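Local structure of putative retaining b-glycosidase (5A95) at residues Pro105-Lys113 with Met156-Phe167; Ala253-Lys261 with His303-Tyr312. The protein probably hydrolyses mixed-linkage beta-glucans as a retaining glycoside hydrolase of family 5, subfamily 26. The protein carries 1 engineered substitution. All blocks are in the same frame, centred on the assembly; numbering follows the deposited sequence. Where two conformers were deposited one is given.

Interaction 1. Residues Pro105-Lys113 with Met156-Phe167; sequences PIHPVSWRK and MYDTTIKETRDF. With BGC (beta-D-glucopyranose), chain D.
R112 anchors the polar part of this contact. Its NH1 and NH2 approach D158 O end-on, both at 2.9 Å and from the same face of that carbonyl. NH1 also meets the E163 carboxylate in a salt bridge, its N-H directed to the syn lone pair of OE2 (2.9 Å from NH1), with guanidinium and carboxylate planes nearly coplanar. The other oxygen, E163 OE1, accepts from T159 OG1 at 2.6 Å on its anti side, which fixes the rotation of the carboxylate. Between backbones, V109 N donates to M156 O at 3.3 Å.

The aromatic part lies deeper. F167 turns its edge to one face of the W111 six-membered ring, planes at 83°, with F167 CD1 3.7 Å from W111 CH2; I106 CD1 reaches the F167 edge. With CG anti to the backbone N (chi1 178°), W111 extends toward helix 161-174, where a water accepts from its NE1 and donates to E163 O and D166 OD2.

Sugar recognition forms the third group: H107 NE2 and Y157 OH each hydrogen-bond glucose O6 at 2.7 Å, the former nearly straight (172°). H107 ND1 donates to P105 O at 2.8 Å, and the two bonds together fix how the ring is turned.

The chemistry thus implies two roles in the family 5 barrel: the R112-E163-D158 cluster and the W111-F167 pair join strand 101-106 and helix 108-114 to 156-167, while H107 and Y157 converge on one sugar hydroxyl of the glycan pocket.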
# COMPACT_ATOMS: atom_id res chain seq x y z
N PRO A 105 -5.12 23.73 6.08
CA PRO A 105 -4.23 22.59 6.33
C PRO A 105 -5.05 21.34 6.53
O PRO A 105 -5.46 21.02 7.66
CB PRO A 105 -3.48 23.01 7.60
CG PRO A 105 -4.46 23.83 8.35
CD PRO A 105 -5.30 24.55 7.31
N ILE A 106 -5.27 20.60 5.45
CA ILE A 106 -6.13 19.43 5.45
C ILE A 106 -5.37 18.25 5.99
O ILE A 106 -4.46 17.74 5.35
CB ILE A 106 -6.69 19.18 4.04
CG1 ILE A 106 -7.52 20.39 3.62
CG2 ILE A 106 -7.49 17.88 3.98
CD1 ILE A 106 -7.71 20.58 2.14
N HIS A 107 -5.70 17.84 7.21
CA HIS A 107 -4.98 16.76 7.85
C HIS A 107 -5.52 15.42 7.36
O HIS A 107 -6.73 15.20 7.38
CB HIS A 107 -5.12 16.83 9.36
CG HIS A 107 -4.31 17.92 9.98
ND1 HIS A 107 -4.37 19.24 9.57
CD2 HIS A 107 -3.40 17.89 10.98
CE1 HIS A 107 -3.55 19.96 10.32
NE2 HIS A 107 -2.95 19.16 11.19
N PRO A 108 -4.64 14.47 6.99
CA PRO A 108 -5.16 13.20 6.50
C PRO A 108 -6.11 12.48 7.47
O PRO A 108 -7.07 11.84 7.05
CB PRO A 108 -3.88 12.38 6.24
CG PRO A 108 -2.88 13.42 5.82
CD PRO A 108 -3.20 14.61 6.74
N VAL A 109 -5.83 12.55 8.77
CA VAL A 109 -6.70 11.85 9.73
C VAL A 109 -8.12 12.43 9.68
O VAL A 109 -9.08 11.73 9.91
CB VAL A 109 -6.11 11.90 11.16
CG1 VAL A 109 -6.14 13.31 11.73
CG2 VAL A 109 -6.81 10.90 12.09
N SER A 110 -8.22 13.73 9.43
CA SER A 110 -9.50 14.46 9.35
C SER A 110 -10.23 14.17 8.03
O SER A 110 -11.46 14.01 8.02
CB SER A 110 -9.22 15.95 9.51
OG SER A 110 -10.42 16.66 9.62
N TRP A 111 -9.48 14.10 6.94
CA TRP A 111 -9.96 13.64 5.66
C TRP A 111 -10.65 12.29 5.86
O TRP A 111 -11.78 12.08 5.39
CB TRP A 111 -8.77 13.55 4.69
CG TRP A 111 -9.04 13.05 3.32
CD1 TRP A 111 -8.61 11.86 2.79
CD2 TRP A 111 -9.69 13.74 2.25
NE1 TRP A 111 -8.96 11.76 1.48
CE2 TRP A 111 -9.63 12.90 1.12
CE3 TRP A 111 -10.31 14.98 2.13
CZ2 TRP A 111 -10.20 13.25 -0.11
CZ3 TRP A 111 -10.83 15.33 0.90
CH2 TRP A 111 -10.80 14.48 -0.19
N ARG A 112 -9.99 11.37 6.55
CA ARG A 112 -10.59 10.06 6.80
C ARG A 112 -11.79 10.14 7.75
O ARG A 112 -12.79 9.48 7.53
CB ARG A 112 -9.55 9.07 7.33
CG ARG A 112 -8.53 8.64 6.30
CD ARG A 112 -7.57 7.60 6.85
NE ARG A 112 -6.70 8.10 7.91
CZ ARG A 112 -5.55 8.74 7.70
NH1 ARG A 112 -5.18 9.02 6.46
NH2 ARG A 112 -4.79 9.13 8.71
N LYS A 113 -11.68 10.95 8.81
CA LYS A 113 -12.73 10.98 9.83
C LYS A 113 -14.04 11.54 9.28
O LYS A 113 -15.11 10.96 9.50
CB LYS A 113 -12.27 11.78 11.05
CG LYS A 113 -13.25 11.72 12.21
CD LYS A 113 -12.70 12.35 13.48
CE LYS A 113 -13.61 12.08 14.68
NZ LYS A 113 -13.06 12.73 15.90
N MET A 156 -1.66 11.72 13.20
CA MET A 156 -2.61 12.65 12.59
C MET A 156 -2.23 12.99 11.14
O MET A 156 -3.09 13.41 10.34
CB MET A 156 -2.78 13.92 13.42
CG MET A 156 -1.55 14.83 13.47
SD MET A 156 -1.88 16.36 14.40
CE MET A 156 -1.81 15.76 16.06
N TYR A 157 -0.96 12.78 10.81
CA TYR A 157 -0.42 13.03 9.51
C TYR A 157 -0.34 11.80 8.62
O TYR A 157 0.10 11.88 7.46
CB TYR A 157 0.98 13.62 9.66
CG TYR A 157 1.01 14.83 10.57
CD1 TYR A 157 0.19 15.94 10.33
CD2 TYR A 157 1.84 14.87 11.65
CE1 TYR A 157 0.20 17.02 11.21
CE2 TYR A 157 1.88 15.95 12.52
CZ TYR A 157 1.05 17.03 12.31
OH TYR A 157 1.05 18.10 13.17
N ASP A 158 -0.71 10.64 9.13
CA ASP A 158 -0.50 9.38 8.44
C ASP A 158 -1.28 9.32 7.13
O ASP A 158 -2.45 9.65 7.09
CB ASP A 158 -0.93 8.20 9.33
CG ASP A 158 -0.55 6.86 8.76
OD1 ASP A 158 0.62 6.69 8.44
OD2 ASP A 158 -1.36 5.95 8.68
N THR A 159 -0.59 8.87 6.08
CA THR A 159 -1.18 8.75 4.78
C THR A 159 -0.42 7.70 3.98
O THR A 159 0.50 7.05 4.50
CB THR A 159 -1.29 10.14 4.06
OG1 THR A 159 -2.04 10.01 2.84
CG2 THR A 159 0.07 10.77 3.77
N THR A 160 -0.84 7.51 2.75
CA THR A 160 -0.17 6.61 1.82
C THR A 160 -0.02 7.34 0.50
O THR A 160 -0.68 8.36 0.25
CB THR A 160 -0.98 5.33 1.56
OG1 THR A 160 -2.24 5.69 0.96
CG2 THR A 160 -1.20 4.53 2.82
N ILE A 161 0.83 6.83 -0.37
CA ILE A 161 0.92 7.40 -1.71
C ILE A 161 -0.45 7.29 -2.40
O ILE A 161 -0.90 8.21 -3.05
CB ILE A 161 2.05 6.74 -2.53
CG1 ILE A 161 3.40 7.03 -1.88
CG2 ILE A 161 2.03 7.27 -3.96
CD1 ILE A 161 4.57 6.32 -2.49
N LYS A 162 -1.12 6.16 -2.26
CA LYS A 162 -2.43 5.97 -2.86
C LYS A 162 -3.44 7.02 -2.42
O LYS A 162 -4.15 7.60 -3.23
CB LYS A 162 -2.96 4.57 -2.57
CG LYS A 162 -4.37 4.32 -3.12
CD LYS A 162 -4.90 2.94 -2.71
CE LYS A 162 -6.32 2.75 -3.22
NZ LYS A 162 -6.96 1.47 -2.90
N GLU A 163 -3.48 7.27 -1.12
CA GLU A 163 -4.44 8.20 -0.54
C GLU A 163 -4.09 9.63 -0.94
O GLU A 163 -4.98 10.44 -1.19
CB GLU A 163 -4.48 8.08 0.98
CG GLU A 163 -5.42 9.05 1.68
CD GLU A 163 -5.37 8.93 3.18
OE1 GLU A 163 -4.25 9.05 3.71
OE2 GLU A 163 -6.42 8.75 3.82
N THR A 164 -2.80 9.94 -0.98
CA THR A 164 -2.34 11.27 -1.42
C THR A 164 -2.70 11.56 -2.87
O THR A 164 -3.26 12.61 -3.19
CB THR A 164 -0.82 11.40 -1.19
OG1 THR A 164 -0.55 11.28 0.23
CG2 THR A 164 -0.28 12.71 -1.70
N ARG A 165 -2.41 10.60 -3.73
CA ARG A 165 -2.80 10.71 -5.14
C ARG A 165 -4.31 10.89 -5.26
O ARG A 165 -4.78 11.70 -6.05
CB ARG A 165 -2.41 9.44 -5.90
CG ARG A 165 -0.94 9.26 -6.19
CD ARG A 165 -0.78 8.04 -7.09
NE ARG A 165 0.60 7.65 -7.26
CZ ARG A 165 1.46 8.26 -8.05
NH1 ARG A 165 1.07 9.26 -8.84
NH2 ARG A 165 2.72 7.83 -8.09
N ASP A 166 -5.08 10.10 -4.51
CA ASP A 166 -6.53 10.17 -4.60
C ASP A 166 -7.08 11.50 -4.13
O ASP A 166 -8.02 12.04 -4.72
CB ASP A 166 -7.18 8.99 -3.88
CG ASP A 166 -8.68 9.11 -3.83
OD1 ASP A 166 -9.31 8.87 -4.88
OD2 ASP A 166 -9.24 9.48 -2.79
N PHE A 167 -6.51 12.03 -3.05
CA PHE A 167 -6.85 13.37 -2.61
C PHE A 167 -6.69 14.37 -3.74
O PHE A 167 -7.62 15.12 -4.07
CB PHE A 167 -6.05 13.76 -1.36
CG PHE A 167 -6.21 15.19 -0.95
CD1 PHE A 167 -7.31 15.61 -0.24
CD2 PHE A 167 -5.25 16.15 -1.30
CE1 PHE A 167 -7.46 16.93 0.12
CE2 PHE A 167 -5.39 17.47 -0.93
CZ PHE A 167 -6.50 17.86 -0.22
C2 BGC D . 0.21 23.05 16.53
C3 BGC D . -0.51 21.99 17.34
C4 BGC D . -1.49 21.22 16.49
C5 BGC D . -0.82 20.69 15.22
C6 BGC D . -1.79 20.11 14.22
C1 BGC D . 0.85 22.35 15.34
O2 BGC D . 1.17 23.66 17.37
O3 BGC D . -1.22 22.63 18.40
O4 BGC D . -1.98 20.11 17.24
O5 BGC D . -0.16 21.75 14.56
O6 BGC D . -1.08 19.68 13.07
O HOH W 1 -7.80 10.03 -0.58

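Interaction 2. Residues Ala253-Lys261 with His303-Tyr312. With BGC (beta-D-glucopyranose), chain B.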
# COMPACT_ATOMS: atom_id res chain seq x y z
N ALA A 253 8.49 27.36 1.50
CA ALA A 253 9.49 27.44 2.55
C ALA A 253 8.76 27.71 3.85
O ALA A 253 7.78 28.45 3.88
CB ALA A 253 10.49 28.55 2.28
N HIS A 254 9.28 27.14 4.94
CA HIS A 254 8.71 27.31 6.29
C HIS A 254 9.76 27.89 7.22
O HIS A 254 10.35 27.17 8.06
CB HIS A 254 8.18 25.98 6.82
CG HIS A 254 6.93 25.52 6.13
ND1 HIS A 254 6.25 24.38 6.51
CD2 HIS A 254 6.23 26.05 5.10
CE1 HIS A 254 5.20 24.23 5.75
NE2 HIS A 254 5.14 25.25 4.91
N PRO A 255 10.05 29.18 7.06
CA PRO A 255 11.17 29.76 7.77
C PRO A 255 10.81 30.22 9.19
O PRO A 255 10.82 31.43 9.52
CB PRO A 255 11.54 30.93 6.89
CG PRO A 255 10.21 31.41 6.35
CD PRO A 255 9.45 30.14 6.10
N TYR A 256 10.53 29.27 10.07
CA TYR A 256 10.35 29.59 11.47
C TYR A 256 11.65 30.17 12.07
O TYR A 256 12.74 29.93 11.53
CB TYR A 256 9.87 28.36 12.19
CG TYR A 256 8.40 28.04 12.00
CD1 TYR A 256 7.42 28.94 12.39
CD2 TYR A 256 7.99 26.81 11.52
CE1 TYR A 256 6.08 28.63 12.27
CE2 TYR A 256 6.65 26.49 11.43
CZ TYR A 256 5.69 27.40 11.80
OH TYR A 256 4.36 27.06 11.69
N PRO A 257 11.53 30.91 13.19
CA PRO A 257 12.67 31.69 13.65
C PRO A 257 13.94 30.94 14.00
O PRO A 257 15.04 31.47 13.83
CB PRO A 257 12.14 32.43 14.91
CG PRO A 257 10.88 31.73 15.29
CD PRO A 257 10.32 31.23 13.97
N GLN A 258 13.79 29.70 14.49
CA GLN A 258 14.95 28.92 14.96
C GLN A 258 15.44 27.92 13.91
O GLN A 258 16.36 27.17 14.19
CB GLN A 258 14.66 28.23 16.28
CG GLN A 258 14.30 29.21 17.39
CD GLN A 258 13.82 28.52 18.62
OE1 GLN A 258 12.73 27.94 18.65
NE2 GLN A 258 14.63 28.57 19.67
N LYS A 259 14.90 27.95 12.69
CA LYS A 259 15.45 27.12 11.63
C LYS A 259 16.88 27.52 11.27
O LYS A 259 17.77 26.67 11.18
CB LYS A 259 14.58 27.13 10.38
CG LYS A 259 13.19 26.54 10.59
CD LYS A 259 13.15 25.09 11.10
CE LYS A 259 13.66 24.08 10.11
NZ LYS A 259 13.43 22.68 10.57
N ALA A 260 17.09 28.81 11.05
CA ALA A 260 18.45 29.33 10.88
C ALA A 260 19.03 29.61 12.26
O ALA A 260 18.36 30.17 13.11
CB ALA A 260 18.42 30.61 10.06
N LYS A 261 20.31 29.28 12.44
CA LYS A 261 20.96 29.36 13.74
C LYS A 261 22.29 30.11 13.61
O LYS A 261 23.36 29.55 13.82
CB LYS A 261 21.16 27.96 14.34
CG LYS A 261 19.85 27.22 14.54
CD LYS A 261 20.01 25.82 15.09
CE LYS A 261 18.67 25.12 15.26
NZ LYS A 261 17.99 24.91 13.95
N HIS A 303 7.67 26.12 21.67
CA HIS A 303 8.48 24.97 21.35
C HIS A 303 9.46 25.35 20.24
O HIS A 303 9.18 26.26 19.47
CB HIS A 303 7.58 23.83 20.84
CG HIS A 303 6.71 24.22 19.67
ND1 HIS A 303 5.50 24.88 19.82
CD2 HIS A 303 6.87 24.03 18.34
CE1 HIS A 303 4.95 25.07 18.64
NE2 HIS A 303 5.76 24.57 17.72
N ILE A 304 10.61 24.68 20.15
CA ILE A 304 11.51 24.82 18.99
C ILE A 304 10.73 24.24 17.80
O ILE A 304 10.11 23.18 17.95
CB ILE A 304 12.84 24.06 19.24
CG1 ILE A 304 13.60 24.66 20.44
CG2 ILE A 304 13.73 24.05 18.02
CD1 ILE A 304 14.69 23.77 21.01
N PRO A 305 10.75 24.91 16.63
CA PRO A 305 11.60 26.03 16.26
C PRO A 305 10.89 27.39 16.20
O PRO A 305 11.30 28.26 15.42
CB PRO A 305 12.05 25.64 14.86
CG PRO A 305 10.81 25.06 14.26
CD PRO A 305 10.17 24.29 15.41
N VAL A 306 9.84 27.60 17.00
CA VAL A 306 9.02 28.80 16.89
C VAL A 306 9.23 29.84 18.00
O VAL A 306 8.52 30.84 18.04
CB VAL A 306 7.50 28.47 16.79
CG1 VAL A 306 7.27 27.50 15.63
CG2 VAL A 306 6.93 27.88 18.08
N LYS A 307 10.23 29.63 18.86
CA LYS A 307 10.48 30.55 19.96
C LYS A 307 11.30 31.74 19.50
O LYS A 307 12.29 31.56 18.80
CB LYS A 307 11.21 29.86 21.10
CG LYS A 307 10.49 28.69 21.75
CD LYS A 307 11.36 28.12 22.89
CE LYS A 307 10.61 27.11 23.73
NZ LYS A 307 11.49 26.68 24.84
N ASP A 308 10.91 32.93 19.91
CA ASP A 308 11.63 34.15 19.55
C ASP A 308 11.20 35.29 20.45
O ASP A 308 10.08 35.28 20.97
CB ASP A 308 11.39 34.54 18.09
CG ASP A 308 12.37 35.58 17.59
OD1 ASP A 308 13.53 35.19 17.31
OD2 ASP A 308 11.98 36.76 17.46
N ASP A 309 12.07 36.28 20.60
CA ASP A 309 11.75 37.48 21.37
C ASP A 309 10.90 38.54 20.64
O ASP A 309 10.48 39.53 21.25
CB ASP A 309 13.02 38.13 21.98
CG ASP A 309 14.00 38.67 20.96
OD1 ASP A 309 13.64 38.86 19.78
OD2 ASP A 309 15.14 38.98 21.38
N GLY A 310 10.66 38.30 19.35
CA GLY A 310 9.89 39.22 18.52
C GLY A 310 10.70 39.90 17.45
O GLY A 310 10.12 40.36 16.46
N SER A 311 12.02 39.95 17.60
CA SER A 311 12.87 40.56 16.57
C SER A 311 12.76 39.86 15.23
O SER A 311 13.00 40.45 14.19
CB SER A 311 14.34 40.63 17.06
OG SER A 311 14.81 39.35 17.42
N TYR A 312 12.40 38.59 15.24
CA TYR A 312 12.18 37.86 14.00
C TYR A 312 11.11 38.46 13.11
O TYR A 312 11.23 38.37 11.88
CB TYR A 312 11.82 36.44 14.33
CG TYR A 312 11.12 35.61 13.28
CD1 TYR A 312 11.81 34.93 12.31
CD2 TYR A 312 9.74 35.45 13.35
CE1 TYR A 312 11.15 34.09 11.42
CE2 TYR A 312 9.08 34.60 12.50
CZ TYR A 312 9.79 33.92 11.54
OH TYR A 312 9.10 33.06 10.72
C2 BGC B . 3.52 21.87 11.62
C3 BGC B . 2.26 22.42 12.29
C4 BGC B . 2.56 22.73 13.76
C5 BGC B . 3.76 23.67 13.85
C6 BGC B . 4.10 24.04 15.28
C1 BGC B . 4.79 22.65 11.95
O1 BGC B . 5.96 21.90 11.75
O2 BGC B . 3.31 21.79 10.16
O3 BGC B . 1.19 21.44 12.08
O4 BGC B . 1.48 23.30 14.51
O5 BGC B . 4.87 22.95 13.33
O6 BGC B . 5.34 24.74 15.19
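P257 and Y312 form the tight centre of this contact. P257 CB sits over one face of the Y312 ring, 3.8 Å from its centroid and 20° off the normal, a CH-pi contact. Placing CG anti to the backbone N (chi1 161°) carries the Y312 ring beneath the proline and brings OH to P255 O, to which it donates at 2.7 Å; the Y312 hydroxyl is also hydrogen-bonded to G293 N. Replacing Y312 by an alanine would probably leave P255 O without this donor and open a gap under P257. The start of helix 312-323 is tied down as well: D308 OD2 accepts from Y312 N and G310 N on opposite faces of its carboxylate plane, the G310 bond closing an Asx turn. A little farther along, Q258 N donates to P305 O at 3.0 Å, and V306 CG1 lies over a face of Y256, 3.7 Å from the ring centroid in one of two deposited conformers. The Q258 side chain is closely covered too, and its OE1 takes K307 N at 3.0 Å, although the donor stands well above the amide carbonyl plane.

The outer side is looser. I304 is exposed and only brushes the Q258 amide, with I304 CG1 3.8 Å from Q258 OE1, while the K307 side chain leads away and K259 CD merely flanks the P305 ring.

H303 NE2 hydrogen-bonds glucose O6 at 2.6 Å, almost straight at 174°, and V306 also borders this sugar. The two loops follow parallel strands 250-252 and 287-289, so the contact is characteristic of the C-terminal face of a (beta/alpha)8 barrel, where family 5 enzymes hold their substrate.

How the interactions relate
Both contacts lie at the ends of barrel strands: 105-113 includes the last residues of strand 101-106, while 253-261 and 303-312 are loops after strands 250-252 and 287-289. Each presents a histidine to a glucose O6, but the two sugars belong to different bound chains. Their centres lie 27 Å apart and their nearest atoms about 9 Å. Interaction 1 is mostly buried, includes two helices, and combines a salt bridge with an aromatic edge-to-face pair; residues of two neighbouring subunits also reach it. Interaction 2 is partly buried and untouched by other protein chains, relying on proline and valine over tyrosine rings and on neutral hydrogen bonds. Charge thus links the segments only in interaction 1.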